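Local coordinates for SidF, inhibitor of growth family, member 3 (Legionella pneumophila subsp. pneumophila, PDB 4FYE), which acts as a phosphoinositide phosphatase of Legionella, probably removing the 3-phosphate from phosphatidylinositol 3,4,5-trisphosphate, at residues 69-74 with 139-144; 299-304 with 354-359; 329-334 with 339-344; 664-669 with 694-699. The protein carries 1 engineered substitution. One frame throughout, in Å; residues are numbered along the deposited sequence.

Contact 1 (69-74 with 139-144); sequences PDVIQE and KDFLEQ
F141 reaches from the second turn of helix 136-163 to P69 and V71, the two neighbours of D70, which is the N-cap of helix 71-92. The contact therefore packs an early turn of one helix against the very start of another. Its chemistry across the gap is apolar. V71 CG1 makes the closest approach, 3.5 Å from F141 CE1, while P69 CB lies 3.9 Å from F141 CZ; the methyl comes at the ring obliquely. With F141 CG trans to the backbone N (chi1 167°), the phenyl ring is thrown across to the other helix. The second methyl, V71 CG2, brushes Q144 CB at 4.2 Å, after which the Q144 chain bends at chi2 and carries its amide away.

Backbone and outside groups complete the surroundings. P69 and V71 are bonded through their main chains to A127 and A125, in the loop that F141 also touches, and F733 of helix 733-741 packs on P69. The buried E74 is satisfied through OE2 by the hydroxyls of Y34 and S715.

Polar bonding within 69-74 serves the helix start. D70 O accepts from E74 N at 3.1 Å, opening the helical pattern, and D70 OD1 takes a weak capping bond from Q73 N, long at 3.5 Å but nearly straight, with an angle of 164° at the hydrogen.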
# COMPACT_ATOMS: atom_id res chain seq x y z
N PRO A 69 -4.88 6.84 -21.58
CA PRO A 69 -4.62 5.50 -22.26
C PRO A 69 -4.54 5.62 -23.73
O PRO A 69 -5.33 6.36 -24.35
CB PRO A 69 -5.84 4.68 -21.97
CG PRO A 69 -6.55 5.42 -20.89
CD PRO A 69 -6.18 6.86 -20.92
N ASP A 70 -3.63 4.87 -24.31
CA ASP A 70 -3.52 4.82 -25.74
C ASP A 70 -3.43 3.35 -26.17
O ASP A 70 -2.45 2.69 -25.80
CB ASP A 70 -2.25 5.58 -26.12
CG ASP A 70 -2.00 5.56 -27.66
OD1 ASP A 70 -2.36 4.56 -28.32
OD2 ASP A 70 -1.44 6.54 -28.19
N VAL A 71 -4.40 2.82 -26.93
CA VAL A 71 -4.39 1.34 -27.15
C VAL A 71 -3.24 0.80 -28.01
O VAL A 71 -2.73 -0.30 -27.79
CB VAL A 71 -5.72 0.72 -27.60
CG1 VAL A 71 -6.76 0.90 -26.53
CG2 VAL A 71 -6.21 1.30 -28.89
N ILE A 72 -2.80 1.59 -28.96
CA ILE A 72 -1.52 1.23 -29.62
C ILE A 72 -0.33 1.00 -28.68
O ILE A 72 0.33 -0.03 -28.78
CB ILE A 72 -1.16 2.22 -30.71
CG1 ILE A 72 -2.32 2.23 -31.70
CG2 ILE A 72 0.13 1.75 -31.44
CD1 ILE A 72 -2.13 3.31 -32.77
N GLN A 73 -0.09 1.96 -27.79
CA GLN A 73 0.99 1.84 -26.83
C GLN A 73 0.80 0.63 -25.93
O GLN A 73 1.76 -0.08 -25.71
CB GLN A 73 1.18 3.10 -26.00
CG GLN A 73 1.48 4.33 -26.83
CD GLN A 73 2.77 4.16 -27.59
OE1 GLN A 73 3.81 3.85 -26.98
NE2 GLN A 73 2.72 4.33 -28.91
N GLU A 74 -0.41 0.39 -25.45
CA GLU A 74 -0.64 -0.72 -24.53
C GLU A 74 -0.46 -2.04 -25.28
O GLU A 74 0.05 -3.00 -24.74
CB GLU A 74 -2.06 -0.66 -23.93
CG GLU A 74 -2.33 0.61 -23.11
CD GLU A 74 -1.47 0.71 -21.83
OE1 GLU A 74 -0.90 -0.29 -21.35
OE2 GLU A 74 -1.35 1.82 -21.31
N LYS A 139 -16.14 6.25 -27.24
CA LYS A 139 -16.82 5.14 -27.86
C LYS A 139 -15.98 4.58 -28.98
O LYS A 139 -15.90 3.34 -29.18
CB LYS A 139 -18.15 5.60 -28.48
CG LYS A 139 -19.32 5.52 -27.48
CD LYS A 139 -20.64 5.35 -28.22
CE LYS A 139 -21.50 6.58 -28.15
NZ LYS A 139 -22.34 6.72 -29.39
N ASP A 140 -15.33 5.49 -29.70
CA ASP A 140 -14.34 5.09 -30.68
C ASP A 140 -13.12 4.41 -30.08
O ASP A 140 -12.68 3.34 -30.56
CB ASP A 140 -13.93 6.31 -31.50
CG ASP A 140 -15.02 6.72 -32.47
OD1 ASP A 140 -15.90 5.87 -32.75
OD2 ASP A 140 -14.99 7.89 -32.94
N PHE A 141 -12.59 5.01 -29.01
CA PHE A 141 -11.54 4.37 -28.26
C PHE A 141 -11.96 2.98 -27.88
O PHE A 141 -11.18 2.04 -28.15
CB PHE A 141 -11.18 5.17 -27.02
CG PHE A 141 -10.32 4.42 -26.04
CD1 PHE A 141 -8.95 4.45 -26.15
CD2 PHE A 141 -10.88 3.77 -24.98
CE1 PHE A 141 -8.13 3.81 -25.21
CE2 PHE A 141 -10.08 3.11 -24.03
CZ PHE A 141 -8.71 3.13 -24.15
N LEU A 142 -13.17 2.81 -27.27
CA LEU A 142 -13.67 1.44 -26.93
C LEU A 142 -13.71 0.52 -28.12
O LEU A 142 -13.32 -0.67 -27.99
CB LEU A 142 -15.03 1.41 -26.22
CG LEU A 142 -14.78 1.97 -24.83
CD1 LEU A 142 -16.03 2.54 -24.16
CD2 LEU A 142 -14.19 0.90 -23.98
N GLU A 143 -14.11 1.05 -29.30
CA GLU A 143 -14.19 0.15 -30.43
C GLU A 143 -12.82 -0.27 -30.85
O GLU A 143 -12.68 -1.36 -31.33
CB GLU A 143 -14.84 0.76 -31.66
CG GLU A 143 -16.34 0.81 -31.56
CD GLU A 143 -17.01 1.50 -32.75
OE1 GLU A 143 -16.55 1.28 -33.91
OE2 GLU A 143 -17.99 2.26 -32.50
N GLN A 144 -11.84 0.61 -30.72
CA GLN A 144 -10.53 0.27 -31.20
C GLN A 144 -9.98 -0.77 -30.25
O GLN A 144 -9.47 -1.82 -30.64
CB GLN A 144 -9.65 1.52 -31.27
CG GLN A 144 -10.13 2.59 -32.23
CD GLN A 144 -10.53 2.08 -33.59
OE1 GLN A 144 -9.76 1.37 -34.30
NE2 GLN A 144 -11.75 2.40 -33.96

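Contact 2 (299-304 with 354-359); sequences EEVIQT and VTECYT
The side chains of V301 and E356 meet at about a right angle, the methyl of one set over the carboxylate of the other. V301 CG1 lies above the carboxylate plane, shifted to one side, 3.5 Å from E356 OE2 but 4.0 Å from E356 OE1. Two torsions bring them together: V301 CG1 points opposite its backbone N (chi1 166°), and E356, its CG turned away from the backbone nitrogen (chi1 -178°), runs on fully extended from its strand towards the helix.

What holds this acid in place lies around the pair. E356 OE2 is hydrogen-bonded to Y410 OH and to Q298 NE2, and E356 OE1 to T643 OG1, with a salt bridge to R273. Four bonds grip the buried carboxylate and fix its rotation, while the methyl covers it from one side.

In the fold, this is a helix laid on one face of a mixed sheet. Helix 284-311 crosses strand 353-360, which runs parallel to both its neighbours, 402-416 and 641-645.

Nearer the start of the strand the touch is looser. I302 CG2 stands 4.4 Å from V354 CG1, and both side chains also rest on Y410, the tyrosine that bonds E356. I302 is further packed by F387 of helix 373-387 and A392 of strand 391-399.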
# COMPACT_ATOMS: atom_id res chain seq x y z
N GLU A 299 6.31 -11.92 9.33
CA GLU A 299 7.59 -11.49 9.84
C GLU A 299 8.40 -10.63 8.87
O GLU A 299 8.99 -9.63 9.29
CB GLU A 299 8.40 -12.55 10.66
CG GLU A 299 9.00 -13.73 9.92
CD GLU A 299 10.04 -14.53 10.74
OE1 GLU A 299 10.96 -15.12 10.13
OE2 GLU A 299 9.99 -14.60 11.99
N GLU A 300 8.29 -10.89 7.57
CA GLU A 300 8.95 -10.05 6.58
C GLU A 300 8.42 -8.64 6.66
O GLU A 300 9.17 -7.68 6.63
CB GLU A 300 8.80 -10.61 5.18
CG GLU A 300 9.60 -9.88 4.07
CD GLU A 300 9.07 -10.12 2.64
OE1 GLU A 300 9.34 -9.28 1.73
OE2 GLU A 300 8.36 -11.13 2.38
N VAL A 301 7.11 -8.52 6.79
CA VAL A 301 6.51 -7.21 7.01
C VAL A 301 7.11 -6.50 8.23
O VAL A 301 7.23 -5.28 8.21
CB VAL A 301 4.96 -7.33 7.13
CG1 VAL A 301 4.28 -6.05 7.70
CG2 VAL A 301 4.39 -7.73 5.81
N ILE A 302 7.43 -7.23 9.30
CA ILE A 302 8.03 -6.60 10.49
C ILE A 302 9.42 -6.12 10.12
O ILE A 302 9.83 -5.03 10.46
CB ILE A 302 8.10 -7.52 11.69
CG1 ILE A 302 6.69 -8.03 11.98
CG2 ILE A 302 8.75 -6.81 12.90
CD1 ILE A 302 6.46 -8.45 13.40
N GLN A 303 10.12 -6.94 9.37
CA GLN A 303 11.42 -6.56 8.97
C GLN A 303 11.41 -5.28 8.11
O GLN A 303 12.24 -4.38 8.30
CB GLN A 303 12.06 -7.71 8.21
CG GLN A 303 13.49 -7.42 7.83
CD GLN A 303 14.18 -8.62 7.27
OE1 GLN A 303 14.22 -8.78 6.05
NE2 GLN A 303 14.68 -9.50 8.15
N THR A 304 10.44 -5.17 7.21
CA THR A 304 10.35 -4.00 6.32
C THR A 304 9.91 -2.77 7.14
O THR A 304 10.42 -1.69 6.88
CB THR A 304 9.39 -4.32 5.16
OG1 THR A 304 9.84 -5.53 4.55
CG2 THR A 304 9.29 -3.20 4.07
N VAL A 354 7.71 -1.26 16.41
CA VAL A 354 7.17 -0.90 15.20
C VAL A 354 5.71 -1.03 15.39
O VAL A 354 5.29 -1.90 16.12
CB VAL A 354 7.80 -1.87 14.20
CG1 VAL A 354 6.86 -2.92 13.69
CG2 VAL A 354 8.52 -1.07 13.14
N THR A 355 4.93 -0.13 14.80
CA THR A 355 3.47 -0.36 14.77
C THR A 355 2.82 -0.31 13.40
O THR A 355 3.00 0.63 12.64
CB THR A 355 2.67 0.31 15.93
OG1 THR A 355 1.40 0.82 15.47
CG2 THR A 355 3.46 1.36 16.69
N GLU A 356 2.13 -1.39 13.03
CA GLU A 356 1.52 -1.46 11.73
C GLU A 356 0.02 -1.20 11.79
O GLU A 356 -0.67 -1.81 12.59
CB GLU A 356 1.76 -2.81 11.11
CG GLU A 356 1.18 -2.93 9.71
CD GLU A 356 1.13 -4.38 9.16
OE1 GLU A 356 0.62 -4.51 8.02
OE2 GLU A 356 1.61 -5.37 9.82
N CYS A 357 -0.47 -0.29 10.93
CA CYS A 357 -1.91 -0.06 10.74
C CYS A 357 -2.32 -0.51 9.32
O CYS A 357 -2.02 0.14 8.32
CB CYS A 357 -2.26 1.42 10.97
SG CYS A 357 -4.03 1.79 10.62
N TYR A 358 -2.97 -1.65 9.23
CA TYR A 358 -3.30 -2.21 7.93
C TYR A 358 -4.74 -1.79 7.60
O TYR A 358 -5.66 -2.29 8.19
CB TYR A 358 -3.07 -3.73 7.99
CG TYR A 358 -3.49 -4.47 6.76
CD1 TYR A 358 -3.29 -3.94 5.49
CD2 TYR A 358 -4.05 -5.74 6.86
CE1 TYR A 358 -3.68 -4.65 4.36
CE2 TYR A 358 -4.47 -6.42 5.73
CZ TYR A 358 -4.30 -5.88 4.49
OH TYR A 358 -4.71 -6.61 3.37
N THR A 359 -4.97 -0.83 6.72
CA THR A 359 -6.39 -0.60 6.37
C THR A 359 -6.74 -1.42 5.13
O THR A 359 -6.44 -1.06 4.00
CB THR A 359 -6.72 0.87 6.19
OG1 THR A 359 -5.75 1.41 5.36
CG2 THR A 359 -6.62 1.65 7.58

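Contact 3 (329-334 with 339-344); sequences DELPPD and RAQLIK
Q341 and L331 bury the most surface here, with L342 behind them. The amide of Q341 points at the loop: its OE1 lies 3.3 Å from P332 CD and 3.7 Å from L331 CD2, so the oxygen rests against aliphatic carbon of two successive residues. Q341 gets there by standing straight out from the helix, its chi1 of -169° starting a chain that stays extended beyond CG. Its side chain crosses both L331 and P332 obliquely and also touches P328, a little earlier in the loop.

L331 has a second partner. Its CD2 methyl wedges against L342, 3.5 Å from L342 CD1 and 4.0 Å from L342 CD2, the two leucines meeting at about a right angle. This is a lead-in loop folded back over the helix it starts: D334 is the N-cap of helix 335-349, weakly capping E336 N through OD1, and the chain before it doubles along the following turns.

L342 is the buried member, backed by L318 and W319 of helix 315-320 and by I322. Its modelled chi2, near 6°, is eclipsed, and the exact placing of CD1 is therefore doubtful. On the side of the helix turned from the loop, R339 sends its guanidinium to N315 OD1, the backbone O of M313 and the backbone O of T6, while L331, P332 and Q341 remain partly open to solvent.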
# COMPACT_ATOMS: atom_id res chain seq x y z
N ASP A 329 35.07 8.21 18.87
CA ASP A 329 35.65 9.55 18.74
C ASP A 329 35.69 9.97 17.28
O ASP A 329 35.28 11.08 16.95
CB ASP A 329 37.02 9.61 19.42
CG ASP A 329 37.69 8.23 19.51
OD1 ASP A 329 37.42 7.36 18.63
OD2 ASP A 329 38.48 8.03 20.47
N GLU A 330 36.12 9.07 16.40
CA GLU A 330 36.05 9.35 14.97
C GLU A 330 35.18 8.36 14.18
O GLU A 330 35.36 7.14 14.22
CB GLU A 330 37.45 9.48 14.34
CG GLU A 330 38.52 8.61 14.98
CD GLU A 330 39.38 7.89 13.95
OE1 GLU A 330 40.61 7.86 14.13
OE2 GLU A 330 38.81 7.36 12.96
N LEU A 331 34.23 8.92 13.46
CA LEU A 331 33.50 8.16 12.45
C LEU A 331 34.40 8.06 11.21
O LEU A 331 35.24 8.93 10.98
CB LEU A 331 32.19 8.88 12.09
CG LEU A 331 31.16 9.24 13.16
CD1 LEU A 331 30.59 10.65 12.94
CD2 LEU A 331 30.07 8.19 13.23
N PRO A 332 34.23 7.00 10.42
CA PRO A 332 35.03 6.82 9.21
C PRO A 332 34.79 7.88 8.13
O PRO A 332 33.69 8.44 8.05
CB PRO A 332 34.58 5.45 8.71
CG PRO A 332 34.24 4.72 9.96
CD PRO A 332 33.52 5.76 10.77
N PRO A 333 35.82 8.16 7.31
CA PRO A 333 35.73 9.19 6.28
C PRO A 333 34.62 8.93 5.25
O PRO A 333 33.94 9.87 4.82
CB PRO A 333 37.12 9.15 5.62
CG PRO A 333 38.02 8.60 6.68
CD PRO A 333 37.18 7.59 7.40
N ASP A 334 34.43 7.67 4.86
CA ASP A 334 33.45 7.32 3.83
C ASP A 334 32.01 7.43 4.39
O ASP A 334 31.64 6.67 5.31
CB ASP A 334 33.73 5.91 3.30
CG ASP A 334 33.19 5.70 1.89
OD1 ASP A 334 31.95 5.73 1.69
OD2 ASP A 334 34.02 5.50 0.97
N ARG A 339 27.39 6.12 8.20
CA ARG A 339 26.01 5.70 8.46
C ARG A 339 25.94 4.24 8.91
O ARG A 339 25.19 3.93 9.86
CB ARG A 339 25.02 5.98 7.29
CG ARG A 339 23.57 5.77 7.72
CD ARG A 339 22.65 6.46 6.76
NE ARG A 339 21.25 6.16 7.01
CZ ARG A 339 20.42 6.92 7.74
NH1 ARG A 339 20.80 8.06 8.37
NH2 ARG A 339 19.19 6.52 7.83
N ALA A 340 26.68 3.34 8.28
CA ALA A 340 26.56 1.92 8.68
C ALA A 340 26.88 1.77 10.19
O ALA A 340 26.21 1.02 10.90
CB ALA A 340 27.50 1.02 7.84
N GLN A 341 27.93 2.45 10.63
CA GLN A 341 28.42 2.31 11.98
C GLN A 341 27.37 2.88 12.96
O GLN A 341 27.05 2.29 13.98
CB GLN A 341 29.77 3.03 12.12
CG GLN A 341 30.49 2.72 13.40
CD GLN A 341 31.68 3.68 13.67
OE1 GLN A 341 31.65 4.88 13.33
NE2 GLN A 341 32.73 3.15 14.29
N LEU A 342 26.83 4.04 12.62
CA LEU A 342 25.72 4.63 13.33
C LEU A 342 24.53 3.69 13.43
O LEU A 342 23.96 3.55 14.50
CB LEU A 342 25.29 5.90 12.62
CG LEU A 342 25.85 7.23 13.13
CD1 LEU A 342 26.90 7.06 14.22
CD2 LEU A 342 26.31 8.10 11.97
N ILE A 343 24.17 3.01 12.34
CA ILE A 343 22.98 2.17 12.37
C ILE A 343 23.20 0.99 13.27
O ILE A 343 22.37 0.66 14.13
CB ILE A 343 22.55 1.73 10.98
CG1 ILE A 343 22.01 2.94 10.25
CG2 ILE A 343 21.47 0.63 11.05
CD1 ILE A 343 21.79 2.67 8.75
N LYS A 344 24.37 0.40 13.12
CA LYS A 344 24.77 -0.72 13.94
C LYS A 344 24.79 -0.38 15.44
O LYS A 344 24.27 -1.11 16.23
CB LYS A 344 26.14 -1.27 13.49
CG LYS A 344 26.56 -2.44 14.37
CD LYS A 344 28.04 -2.75 14.41
CE LYS A 344 28.32 -3.53 15.68
NZ LYS A 344 29.55 -4.34 15.53

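Contact 4 (664-669 with 694-699)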
# COMPACT_ATOMS: atom_id res chain seq x y z
N ALA A 664 -3.39 13.98 1.52
CA ALA A 664 -2.13 14.50 2.13
C ALA A 664 -1.59 15.75 1.38
O ALA A 664 -1.16 16.76 2.00
CB ALA A 664 -1.07 13.40 2.14
N LEU A 665 -1.60 15.69 0.03
CA LEU A 665 -1.07 16.79 -0.73
C LEU A 665 -1.99 18.03 -0.64
O LEU A 665 -1.55 19.15 -0.50
CB LEU A 665 -0.85 16.37 -2.15
CG LEU A 665 0.39 15.49 -2.37
CD1 LEU A 665 0.22 14.99 -3.77
CD2 LEU A 665 1.73 16.24 -2.23
N TRP A 666 -3.28 17.82 -0.73
CA TRP A 666 -4.17 18.92 -0.65
C TRP A 666 -3.99 19.64 0.68
O TRP A 666 -3.93 20.86 0.74
CB TRP A 666 -5.58 18.38 -0.81
CG TRP A 666 -6.58 19.47 -0.68
CD1 TRP A 666 -7.30 19.85 0.45
CD2 TRP A 666 -6.94 20.41 -1.71
NE1 TRP A 666 -8.11 20.90 0.18
CE2 TRP A 666 -7.90 21.34 -1.09
CE3 TRP A 666 -6.51 20.63 -3.01
CZ2 TRP A 666 -8.46 22.41 -1.80
CZ3 TRP A 666 -7.06 21.71 -3.71
CH2 TRP A 666 -8.03 22.57 -3.13
N THR A 667 -3.87 18.91 1.77
CA THR A 667 -3.84 19.52 3.10
C THR A 667 -2.52 20.17 3.37
O THR A 667 -2.46 21.28 3.91
CB THR A 667 -4.08 18.44 4.16
OG1 THR A 667 -5.29 17.76 3.80
CG2 THR A 667 -4.25 19.04 5.54
N ALA A 668 -1.44 19.51 3.00
CA ALA A 668 -0.15 20.14 3.20
C ALA A 668 0.01 21.48 2.46
O ALA A 668 0.74 22.34 2.93
CB ALA A 668 0.97 19.19 2.84
N MET A 669 -0.65 21.67 1.32
CA MET A 669 -0.49 22.91 0.58
C MET A 669 -1.52 24.05 0.91
O MET A 669 -1.57 25.09 0.21
CB MET A 669 -0.52 22.58 -0.88
CG MET A 669 0.52 21.54 -1.26
SD MET A 669 0.32 21.28 -3.04
CE MET A 669 0.47 22.98 -3.64
N GLU A 694 -10.46 18.84 -7.99
CA GLU A 694 -10.69 17.87 -9.09
C GLU A 694 -9.49 17.88 -10.00
O GLU A 694 -9.10 16.85 -10.57
CB GLU A 694 -11.98 18.17 -9.87
CG GLU A 694 -12.19 17.30 -11.05
CD GLU A 694 -13.66 17.07 -11.37
OE1 GLU A 694 -14.50 17.78 -10.72
OE2 GLU A 694 -13.95 16.20 -12.26
N GLN A 695 -8.88 19.05 -10.07
CA GLN A 695 -7.69 19.22 -10.89
C GLN A 695 -6.54 18.39 -10.27
O GLN A 695 -5.77 17.73 -10.99
CB GLN A 695 -7.34 20.72 -11.04
CG GLN A 695 -6.30 20.92 -12.12
CD GLN A 695 -5.44 22.19 -12.01
OE1 GLN A 695 -4.25 22.16 -12.38
NE2 GLN A 695 -6.04 23.32 -11.52
N LEU A 696 -6.43 18.41 -8.94
CA LEU A 696 -5.47 17.54 -8.27
C LEU A 696 -5.85 16.10 -8.54
O LEU A 696 -5.01 15.26 -8.87
CB LEU A 696 -5.46 17.78 -6.76
CG LEU A 696 -4.14 17.63 -5.98
CD1 LEU A 696 -4.34 17.33 -4.50
CD2 LEU A 696 -3.07 16.70 -6.52
N ASP A 697 -7.13 15.79 -8.37
CA ASP A 697 -7.53 14.42 -8.45
C ASP A 697 -7.10 13.89 -9.85
O ASP A 697 -6.71 12.78 -9.97
CB ASP A 697 -9.04 14.28 -8.16
CG ASP A 697 -9.45 12.85 -7.71
OD1 ASP A 697 -8.62 12.11 -7.12
OD2 ASP A 697 -10.64 12.49 -7.91
N ARG A 698 -7.12 14.75 -10.88
CA ARG A 698 -6.79 14.37 -12.22
C ARG A 698 -5.37 13.91 -12.28
O ARG A 698 -5.02 13.05 -13.08
CB ARG A 698 -7.04 15.49 -13.22
CG ARG A 698 -8.52 15.66 -13.53
CD ARG A 698 -8.73 16.74 -14.52
NE ARG A 698 -10.13 16.81 -14.94
CZ ARG A 698 -10.61 17.77 -15.77
NH1 ARG A 698 -9.79 18.71 -16.21
NH2 ARG A 698 -11.91 17.77 -16.17
N GLU A 699 -4.56 14.36 -11.36
CA GLU A 699 -3.13 14.04 -11.48
C GLU A 699 -2.87 12.58 -11.06
O GLU A 699 -2.00 11.90 -11.63
CB GLU A 699 -2.27 14.97 -10.63
CG GLU A 699 -2.27 16.46 -10.98
CD GLU A 699 -1.71 16.73 -12.37
OE1 GLU A 699 -1.82 17.88 -12.79
OE2 GLU A 699 -1.20 15.81 -13.06
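A single methyl of L696 does the touching against L665 and W666. L696 CD1 lies 3.9 Å from W666 N and 4.0 Å from W666 CB, with L665 CB a little farther off at 4.3 Å. The methyl thus nestles against the main chain and the first side-chain carbons of helix 652-668, and meets the indole at its edge, near the ring plane, not over its face. A chi1 of 178° swings the W666 indole clear of its own backbone N and lets the leucine approach there. The CA atoms of W666 and L696 are 7.9 Å apart, close enough for one leucine to bridge the helices.

F189 of strand 184-189 touches L665 and L696, and F679 of helix 678-681 touches W666 and L696. This is the tight, buried part of the contact.

Away from it the contact thins quickly, and the indole of W666 forms the open side: the residue is partly exposed, touching E678 as well as F679. The acids D697, E694 and E699 are buried but bonded outside the contact, D697 in a salt bridge with R684, E694 to the backbone N of T685 and of H686, and E699 to Y58 OH and S56 OG.

L665 also reaches H263. F189 and H263 belong to strands 184-189 and 260-268 of the same mixed sheet, so a helix pair joined by a leucine is seated on that sheet, as in mixed alpha-beta domains.

Contacts 1, 2 and 4 are buried, while contact 3 lies at the surface. Measured from contact centre to chain centre, contact 3 is about 33 Å out and contact 2 about 11 Å, yet contact 1, at about 29 Å, is buried. Contacts 1 and 4 both join helix to helix through apolar side chains, an aromatic ring in one and a leucine methyl in the other. Contact 2 sets a helix on a sheet and includes a buried, bonded carboxylate; contact 3, a loop on its own helix, sets an amide against aliphatic carbon. No two contacts touch, but contact 3 is nested in the loop closed by contact 2, whose strand 353-360 directly follows helix 335-349.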